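Local coordinates for protein Polyphosphate:AMP phosphotransferase (Meiothermus ruber H328, PDB 5O6M) that transfers phosphate from inorganic polyphosphate to nucleotides, converting AMP to ADP and ADP to ATP, and also acts on other nucleoside mono- and diphosphates, at residues 125-130 / 143-148; 212-217 / 222-227. The protein carries 1 engineered substitution. All coordinates share one frame; numbering follows the deposited sequence.

Contact 1 of 2, residues 125-130 / 143-148; sequences YEDVLV and QKRYRH. With ATP (adenosine-5'-triphosphate), chain X.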
loop_
_atom_site.group_PDB
_atom_site.type_symbol
_atom_site.label_atom_id
_atom_site.label_comp_id
_atom_site.label_asym_id
_atom_site.label_seq_id
_atom_site.Cartn_x
_atom_site.Cartn_y
_atom_site.Cartn_z
ATOM N N TYR D 125 -16.777 -1.553 11.589
ATOM C CA TYR D 125 -18.141 -1.551 12.099
ATOM C C TYR D 125 -19.012 -0.521 11.393
ATOM O O TYR D 125 -20.234 -0.693 11.345
ATOM C CB TYR D 125 -18.137 -1.322 13.616
ATOM C CG TYR D 125 -17.671 -2.555 14.355
ATOM C CD1 TYR D 125 -18.543 -3.601 14.613
ATOM C CD2 TYR D 125 -16.354 -2.684 14.770
ATOM C CE1 TYR D 125 -18.121 -4.743 15.270
ATOM C CE2 TYR D 125 -15.921 -3.823 15.431
ATOM C CZ TYR D 125 -16.811 -4.850 15.676
ATOM O OH TYR D 125 -16.395 -5.988 16.332
ATOM N N GLU D 126 -18.413 0.520 10.810
ATOM C CA GLU D 126 -19.186 1.465 10.011
ATOM C C GLU D 126 -19.937 0.779 8.878
ATOM O O GLU D 126 -20.940 1.320 8.399
ATOM C CB GLU D 126 -18.272 2.557 9.452
ATOM C CG GLU D 126 -17.650 3.453 10.512
ATOM C CD GLU D 126 -18.661 4.389 11.157
ATOM O OE1 GLU D 126 -19.662 4.733 10.492
ATOM O OE2 GLU D 126 -18.453 4.788 12.323
ATOM N N ASP D 127 -19.476 -0.387 8.426
ATOM C CA ASP D 127 -20.146 -1.098 7.344
ATOM C C ASP D 127 -21.354 -1.902 7.811
ATOM O O ASP D 127 -21.975 -2.587 6.990
ATOM C CB ASP D 127 -19.151 -2.006 6.616
ATOM C CG ASP D 127 -18.159 -1.222 5.773
ATOM O OD1 ASP D 127 -18.582 -0.630 4.756
ATOM O OD2 ASP D 127 -16.960 -1.189 6.122
ATOM N N VAL D 128 -21.700 -1.840 9.098
ATOM C CA VAL D 128 -22.987 -2.329 9.580
ATOM C C VAL D 128 -23.619 -1.244 10.444
ATOM O O VAL D 128 -24.535 -1.513 11.231
ATOM C CB VAL D 128 -22.848 -3.644 10.364
ATOM C CG1 VAL D 128 -22.351 -4.758 9.452
ATOM C CG2 VAL D 128 -21.951 -3.453 11.578
ATOM N N LEU D 129 -23.136 -0.011 10.303
ATOM C CA LEU D 129 -23.696 1.117 11.040
ATOM C C LEU D 129 -24.284 2.130 10.066
ATOM O O LEU D 129 -25.452 2.017 9.679
ATOM C CB LEU D 129 -22.631 1.773 11.924
ATOM C CG LEU D 129 -22.111 0.935 13.094
ATOM C CD1 LEU D 129 -20.893 1.594 13.717
ATOM C CD2 LEU D 129 -23.206 0.744 14.137
ATOM N N VAL D 130 -23.488 3.119 9.659
ATOM C CA VAL D 130 -23.964 4.076 8.664
ATOM C C VAL D 130 -24.428 3.346 7.406
ATOM O O VAL D 130 -25.385 3.765 6.747
ATOM C CB VAL D 130 -22.880 5.125 8.353
ATOM C CG1 VAL D 130 -21.630 4.461 7.790
ATOM C CG2 VAL D 130 -23.420 6.167 7.385
ATOM N N GLN D 143 -26.525 -7.669 6.527
ATOM C CA GLN D 143 -26.871 -8.639 7.560
ATOM C C GLN D 143 -25.840 -9.757 7.637
ATOM O O GLN D 143 -25.591 -10.299 8.721
ATOM C CB GLN D 143 -28.269 -9.208 7.299
ATOM C CG GLN D 143 -28.544 -10.565 7.944
ATOM C CD GLN D 143 -28.606 -10.505 9.465
ATOM O OE1 GLN D 143 -28.634 -9.425 10.057
ATOM N NE2 GLN D 143 -28.629 -11.674 10.102
ATOM N N LYS D 144 -25.224 -10.110 6.506
ATOM C CA LYS D 144 -24.211 -11.156 6.521
ATOM C C LYS D 144 -22.913 -10.688 7.161
ATOM O O LYS D 144 -22.048 -11.517 7.465
ATOM C CB LYS D 144 -23.931 -11.661 5.108
ATOM C CG LYS D 144 -25.177 -12.041 4.336
ATOM C CD LYS D 144 -24.936 -13.329 3.572
ATOM C CE LYS D 144 -26.044 -13.640 2.592
ATOM N NZ LYS D 144 -26.036 -12.656 1.481
ATOM N N ARG D 145 -22.751 -9.380 7.355
ATOM C CA ARG D 145 -21.473 -8.839 7.790
ATOM C C ARG D 145 -21.196 -9.068 9.270
ATOM O O ARG D 145 -20.027 -9.072 9.663
ATOM C CB ARG D 145 -21.411 -7.351 7.453
ATOM C CG ARG D 145 -21.400 -7.120 5.948
ATOM C CD ARG D 145 -21.406 -5.657 5.567
ATOM N NE ARG D 145 -21.253 -5.509 4.121
ATOM C CZ ARG D 145 -21.170 -4.343 3.491
ATOM N NH1 ARG D 145 -21.227 -3.212 4.180
ATOM N NH2 ARG D 145 -21.028 -4.309 2.172
ATOM N N TYR D 146 -22.222 -9.279 10.098
ATOM C CA TYR D 146 -21.960 -9.615 11.496
ATOM C C TYR D 146 -21.145 -10.895 11.585
ATOM O O TYR D 146 -20.208 -10.998 12.386
ATOM C CB TYR D 146 -23.273 -9.766 12.265
ATOM C CG TYR D 146 -24.152 -8.537 12.230
ATOM C CD1 TYR D 146 -23.769 -7.364 12.870
ATOM C CD2 TYR D 146 -25.360 -8.545 11.543
ATOM C CE1 TYR D 146 -24.570 -6.239 12.834
ATOM C CE2 TYR D 146 -26.167 -7.424 11.500
ATOM C CZ TYR D 146 -25.769 -6.275 12.147
ATOM O OH TYR D 146 -26.572 -5.159 12.105
ATOM N N ARG D 147 -21.478 -11.875 10.747
ATOM C CA ARG D 147 -20.709 -13.110 10.694
ATOM C C ARG D 147 -19.290 -12.852 10.208
ATOM O O ARG D 147 -18.318 -13.278 10.844
ATOM C CB ARG D 147 -21.412 -14.108 9.776
ATOM C CG ARG D 147 -20.541 -15.267 9.353
ATOM C CD ARG D 147 -21.021 -16.577 9.908
ATOM N NE ARG D 147 -20.567 -17.679 9.069
ATOM C CZ ARG D 147 -20.532 -18.948 9.457
ATOM N NH1 ARG D 147 -20.092 -19.882 8.625
ATOM N NH2 ARG D 147 -20.922 -19.280 10.683
ATOM N N HIS D 148 -19.155 -12.138 9.086
ATOM C CA HIS D 148 -17.842 -11.780 8.561
ATOM C C HIS D 148 -16.948 -11.205 9.650
ATOM O O HIS D 148 -15.769 -11.561 9.762
ATOM C CB HIS D 148 -17.991 -10.760 7.431
ATOM C CG HIS D 148 -18.877 -11.208 6.314
ATOM N ND1 HIS D 148 -19.375 -10.336 5.370
ATOM C CD2 HIS D 148 -19.344 -12.434 5.980
ATOM C CE1 HIS D 148 -20.116 -11.006 4.505
ATOM N NE2 HIS D 148 -20.115 -12.279 4.854
HETATM P PG ATP X . -15.052 12.151 12.401
HETATM O O1G ATP X . -14.526 10.747 12.523
HETATM O O2G ATP X . -16.535 12.259 12.742
HETATM O O3G ATP X . -14.273 13.154 13.265
HETATM P PB ATP X . -13.964 13.636 10.123
HETATM O O1B ATP X . -14.670 14.847 9.651
HETATM O O2B ATP X . -12.753 13.868 11.028
HETATM O O3B ATP X . -14.942 12.641 10.889
HETATM P PA ATP X . -13.609 11.241 8.412
HETATM O O1A ATP X . -12.669 10.383 9.162
HETATM O O2A ATP X . -13.356 11.272 6.906
HETATM O O3A ATP X . -13.469 12.752 8.895
HETATM O "O5'" ATP X . -15.148 10.688 8.569
HETATM C "C5'" ATP X . -16.161 11.100 7.629
HETATM C "C4'" ATP X . -17.342 10.158 7.601
HETATM O "O4'" ATP X . -16.985 8.881 7.027
HETATM C "C3'" ATP X . -18.018 9.847 8.946
HETATM O "O3'" ATP X . -19.298 10.466 8.988
HETATM C "C2'" ATP X . -18.155 8.313 8.942
HETATM O "O2'" ATP X . -19.422 7.860 9.404
HETATM C "C1'" ATP X . -18.005 8.010 7.457
HETATM N N9 ATP X . -17.659 6.629 7.136
HETATM C C8 ATP X . -16.690 5.847 7.704
HETATM N N7 ATP X . -16.691 4.604 7.285
HETATM C C5 ATP X . -17.732 4.567 6.371
HETATM C C6 ATP X . -18.268 3.530 5.581
HETATM N N6 ATP X . -17.842 2.265 5.624
HETATM N N1 ATP X . -19.300 3.834 4.765
HETATM C C2 ATP X . -19.769 5.084 4.757
HETATM N N3 ATP X . -19.359 6.137 5.467
HETATM C C4 ATP X . -18.332 5.811 6.259
HETATM O O HOH W 1 -25.560 -2.685 13.152
#
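Val-128 lays its CG1 methyl against the start of the Arg-145 side chain. Its CG1 lies 3.4 Å from Arg-145 CB, which is tight packing. With CG1 anti to its own carbonyl carbon (chi1 -65°), the other methyl, CG2, turns to the ring of Tyr-146. Val-128 CB and Tyr-146 CE1 are 4.0 Å apart.

Beyond this apolar part, Arg-145 stretches out from CG to NE (chi2 177°) and carries its guanidinium to the backbone of Asp-127. Arg-145 NH1 donates to Asp-127 O at 3.0 Å. The bond uses a lone pair of the carbonyl and lies close to the guanidinium plane. The Asp-127 carboxylate stands nearly perpendicular to that plane. Asp-127 OD1 is 3.7 Å from Arg-145 NH1, a long salt bridge; the oxygen lies well out of the guanidinium plane, so no N-H points at it. The same OD1 accepts a weak bond from the adenine amino group, ATP N6, at 3.1 Å.

The far end of Arg-145 forms a salt bridge with Glu-159 of the second subunit, and Tyr-103 makes a cation-pi contact with it. Replacing Arg-145 by alanine is likely to leave the Asp-127 carbonyl without this donor and Glu-159 of the second subunit without its cation.

On the nucleotide side, Val-130 CG1 touches the adenine at ATP C2, 3.6 Å away. Glu-126 OE1 weakly accepts from the ribose hydroxyl O2'. As a second-shell residue would, Arg-145 holds Asp-127 without bonding to ATP. Its bond and charge are likely to steady Asp-127 beside the adenine, and they connect the nucleotide pocket to the subunit interface.

Contact 2 of 2, residues 212-217 / 222-227; sequences AAIRET and APWYVI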
loop_
_atom_site.group_PDB
_atom_site.type_symbol
_atom_site.label_atom_id
_atom_site.label_comp_id
_atom_site.label_asym_id
_atom_site.label_seq_id
_atom_site.Cartn_x
_atom_site.Cartn_y
_atom_site.Cartn_z
ATOM N N ALA D 212 -27.360 -3.773 17.806
ATOM C CA ALA D 212 -27.271 -4.968 16.974
ATOM C C ALA D 212 -25.816 -5.351 16.736
ATOM O O ALA D 212 -25.432 -6.516 16.896
ATOM C CB ALA D 212 -27.996 -4.737 15.648
ATOM N N ALA D 213 -24.992 -4.380 16.338
ATOM C CA ALA D 213 -23.581 -4.655 16.089
ATOM C C ALA D 213 -22.894 -5.179 17.344
ATOM O O ALA D 213 -22.164 -6.175 17.297
ATOM C CB ALA D 213 -22.884 -3.394 15.579
ATOM N N ILE D 214 -23.132 -4.529 18.486
ATOM C CA ILE D 214 -22.451 -4.932 19.713
ATOM C C ILE D 214 -22.914 -6.313 20.158
ATOM O O ILE D 214 -22.098 -7.164 20.528
ATOM C CB ILE D 214 -22.659 -3.873 20.809
ATOM C CG1 ILE D 214 -21.885 -2.598 20.450
ATOM C CG2 ILE D 214 -22.246 -4.423 22.167
ATOM C CD1 ILE D 214 -22.246 -1.392 21.284
ATOM N N ARG D 215 -24.226 -6.555 20.130
ATOM C CA ARG D 215 -24.753 -7.870 20.485
ATOM C C ARG D 215 -24.235 -8.960 19.547
ATOM O O ARG D 215 -23.957 -10.083 19.984
ATOM C CB ARG D 215 -26.282 -7.824 20.499
ATOM C CG ARG D 215 -26.960 -9.141 20.827
ATOM C CD ARG D 215 -28.474 -9.048 20.656
ATOM N NE ARG D 215 -28.891 -8.166 19.567
ATOM C CZ ARG D 215 -29.149 -8.564 18.325
ATOM N NH1 ARG D 215 -29.528 -7.678 17.413
ATOM N NH2 ARG D 215 -29.026 -9.842 17.991
ATOM N N GLU D 216 -24.090 -8.646 18.257
ATOM C CA GLU D 216 -23.716 -9.668 17.280
ATOM C C GLU D 216 -22.227 -9.992 17.305
ATOM O O GLU D 216 -21.841 -11.106 16.936
ATOM C CB GLU D 216 -24.110 -9.234 15.863
ATOM C CG GLU D 216 -25.596 -9.331 15.546
ATOM C CD GLU D 216 -26.062 -10.763 15.329
ATOM O OE1 GLU D 216 -25.213 -11.631 15.031
ATOM O OE2 GLU D 216 -27.280 -11.019 15.447
ATOM N N THR D 217 -21.376 -9.050 17.717
ATOM C CA THR D 217 -19.941 -9.201 17.520
ATOM C C THR D 217 -19.121 -9.175 18.800
ATOM O O THR D 217 -17.888 -9.229 18.721
ATOM C CB THR D 217 -19.415 -8.119 16.568
ATOM O OG1 THR D 217 -19.600 -6.828 17.160
ATOM C CG2 THR D 217 -20.155 -8.178 15.236
ATOM N N ALA D 222 -12.857 -11.102 21.323
ATOM C CA ALA D 222 -12.948 -9.709 20.880
ATOM C C ALA D 222 -14.096 -9.017 21.608
ATOM O O ALA D 222 -15.160 -8.761 21.032
ATOM C CB ALA D 222 -13.129 -9.632 19.366
ATOM N N PRO D 223 -13.903 -8.684 22.880
ATOM C CA PRO D 223 -14.995 -8.104 23.667
ATOM C C PRO D 223 -15.279 -6.652 23.311
ATOM O O PRO D 223 -14.388 -5.883 22.940
ATOM C CB PRO D 223 -14.478 -8.215 25.105
ATOM C CG PRO D 223 -12.992 -8.108 24.953
ATOM C CD PRO D 223 -12.673 -8.846 23.674
ATOM N N TRP D 224 -16.555 -6.286 23.429
ATOM C CA TRP D 224 -16.974 -4.892 23.419
ATOM C C TRP D 224 -17.066 -4.374 24.846
ATOM O O TRP D 224 -17.532 -5.077 25.748
ATOM C CB TRP D 224 -18.330 -4.730 22.731
ATOM C CG TRP D 224 -18.259 -4.578 21.246
ATOM C CD1 TRP D 224 -18.471 -5.553 20.316
ATOM C CD2 TRP D 224 -17.981 -3.376 20.514
ATOM N NE1 TRP D 224 -18.333 -5.037 19.048
ATOM C CE2 TRP D 224 -18.031 -3.704 19.141
ATOM C CE3 TRP D 224 -17.687 -2.060 20.884
ATOM C CZ2 TRP D 224 -17.797 -2.761 18.137
ATOM C CZ3 TRP D 224 -17.458 -1.122 19.885
ATOM C CH2 TRP D 224 -17.512 -1.479 18.529
ATOM N N TYR D 225 -16.622 -3.136 25.046
ATOM C CA TYR D 225 -16.819 -2.426 26.300
ATOM C C TYR D 225 -17.680 -1.203 26.035
ATOM O O TYR D 225 -17.361 -0.395 25.157
ATOM C CB TYR D 225 -15.492 -2.001 26.926
ATOM C CG TYR D 225 -14.596 -3.154 27.301
ATOM C CD1 TYR D 225 -14.694 -3.762 28.548
ATOM C CD2 TYR D 225 -13.646 -3.635 26.409
ATOM C CE1 TYR D 225 -13.872 -4.819 28.891
ATOM C CE2 TYR D 225 -12.820 -4.688 26.744
ATOM C CZ TYR D 225 -12.935 -5.276 27.982
ATOM O OH TYR D 225 -12.107 -6.323 28.304
ATOM N N VAL D 226 -18.775 -1.082 26.774
ATOM C CA VAL D 226 -19.601 0.117 26.743
ATOM C C VAL D 226 -19.052 1.071 27.793
ATOM O O VAL D 226 -18.946 0.717 28.972
ATOM C CB VAL D 226 -21.079 -0.209 26.997
ATOM C CG1 VAL D 226 -21.903 1.069 27.020
ATOM C CG2 VAL D 226 -21.597 -1.162 25.934
ATOM N N ILE D 227 -18.686 2.273 27.362
ATOM C CA ILE D 227 -18.003 3.253 28.198
ATOM C C ILE D 227 -18.978 4.397 28.472
ATOM O O ILE D 227 -19.339 5.136 27.544
ATOM C CB ILE D 227 -16.718 3.769 27.536
ATOM C CG1 ILE D 227 -15.792 2.601 27.166
ATOM C CG2 ILE D 227 -16.015 4.778 28.447
ATOM C CD1 ILE D 227 -15.340 1.780 28.360
#
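Trp-224 has the largest share of this contact, with Ile-214 over its indole and Thr-217 at its nitrogen. The tryptophan opens strand 224-228, and the other two lie on the last turns of helix 203-217. The strand segment runs roughly antiparallel to the helix segment, at 144°, with the axes 9.6 Å apart.

Ile-214 covers one face of the indole and crosses it at about a right angle. Its CG1 sits 4.1 Å from the centroid of the Trp-224 five-membered ring, almost on the ring normal, a CH-pi contact. The branch methyl reaches the root of the same side chain, with Ile-214 CG2 4.0 Å from Trp-224 CB. Phe-167 of strand 161-169 packs on Ile-214 as well.

The polar edge of the indole meets Thr-217. Trp-224 NE1 donates to Thr-217 OG1 at 2.9 Å, with the oxygen tilted a little from the ring plane. Thr-217 holds OG1 between its backbone N and carbonyl carbon (chi1 63°), which aims the hydroxyl back along the helix. There Thr-217 OG1 donates to Ala-213 O at 2.6 Å, from above the carbonyl plane. Tyr-125 OH adds a weak bond to the same hydroxyl.

At the end of the helix, Thr-217 O lies 3.6 Å from Ala-222 O. Lys-165 NZ bonds to the first and weakly to the second, which probably offsets the repulsion between the carbonyl oxygens.

The buried indole N-H therefore has an acceptor, and a chain of two hydrogen bonds, Trp-224 to Thr-217 to Ala-213, probably sets the ring's rotation while Ile-214 packs its face.

From the N terminus, the chain leaves strand 117-121 and enters 125-130. It passes two short helices and returns at 143-148, where contact 1 closes the loop. Helix 145-158, strand 161-169 and further helices follow. Contact 2 then closes a much shorter loop, between helix 203-217 and strand 224-228. The two loops follow in series and neither nest nor cross. In space they touch. The ring of Tyr-125 meets Trp-224 edge-to-face, and Tyr-146 packs on Ala-213 and Glu-216. Together they join the nucleotide-binding loop and helix 145-158 to helix 203-217 and to strand 224-228, an outermost strand of the chain's parallel sheet, in this P-loop fold.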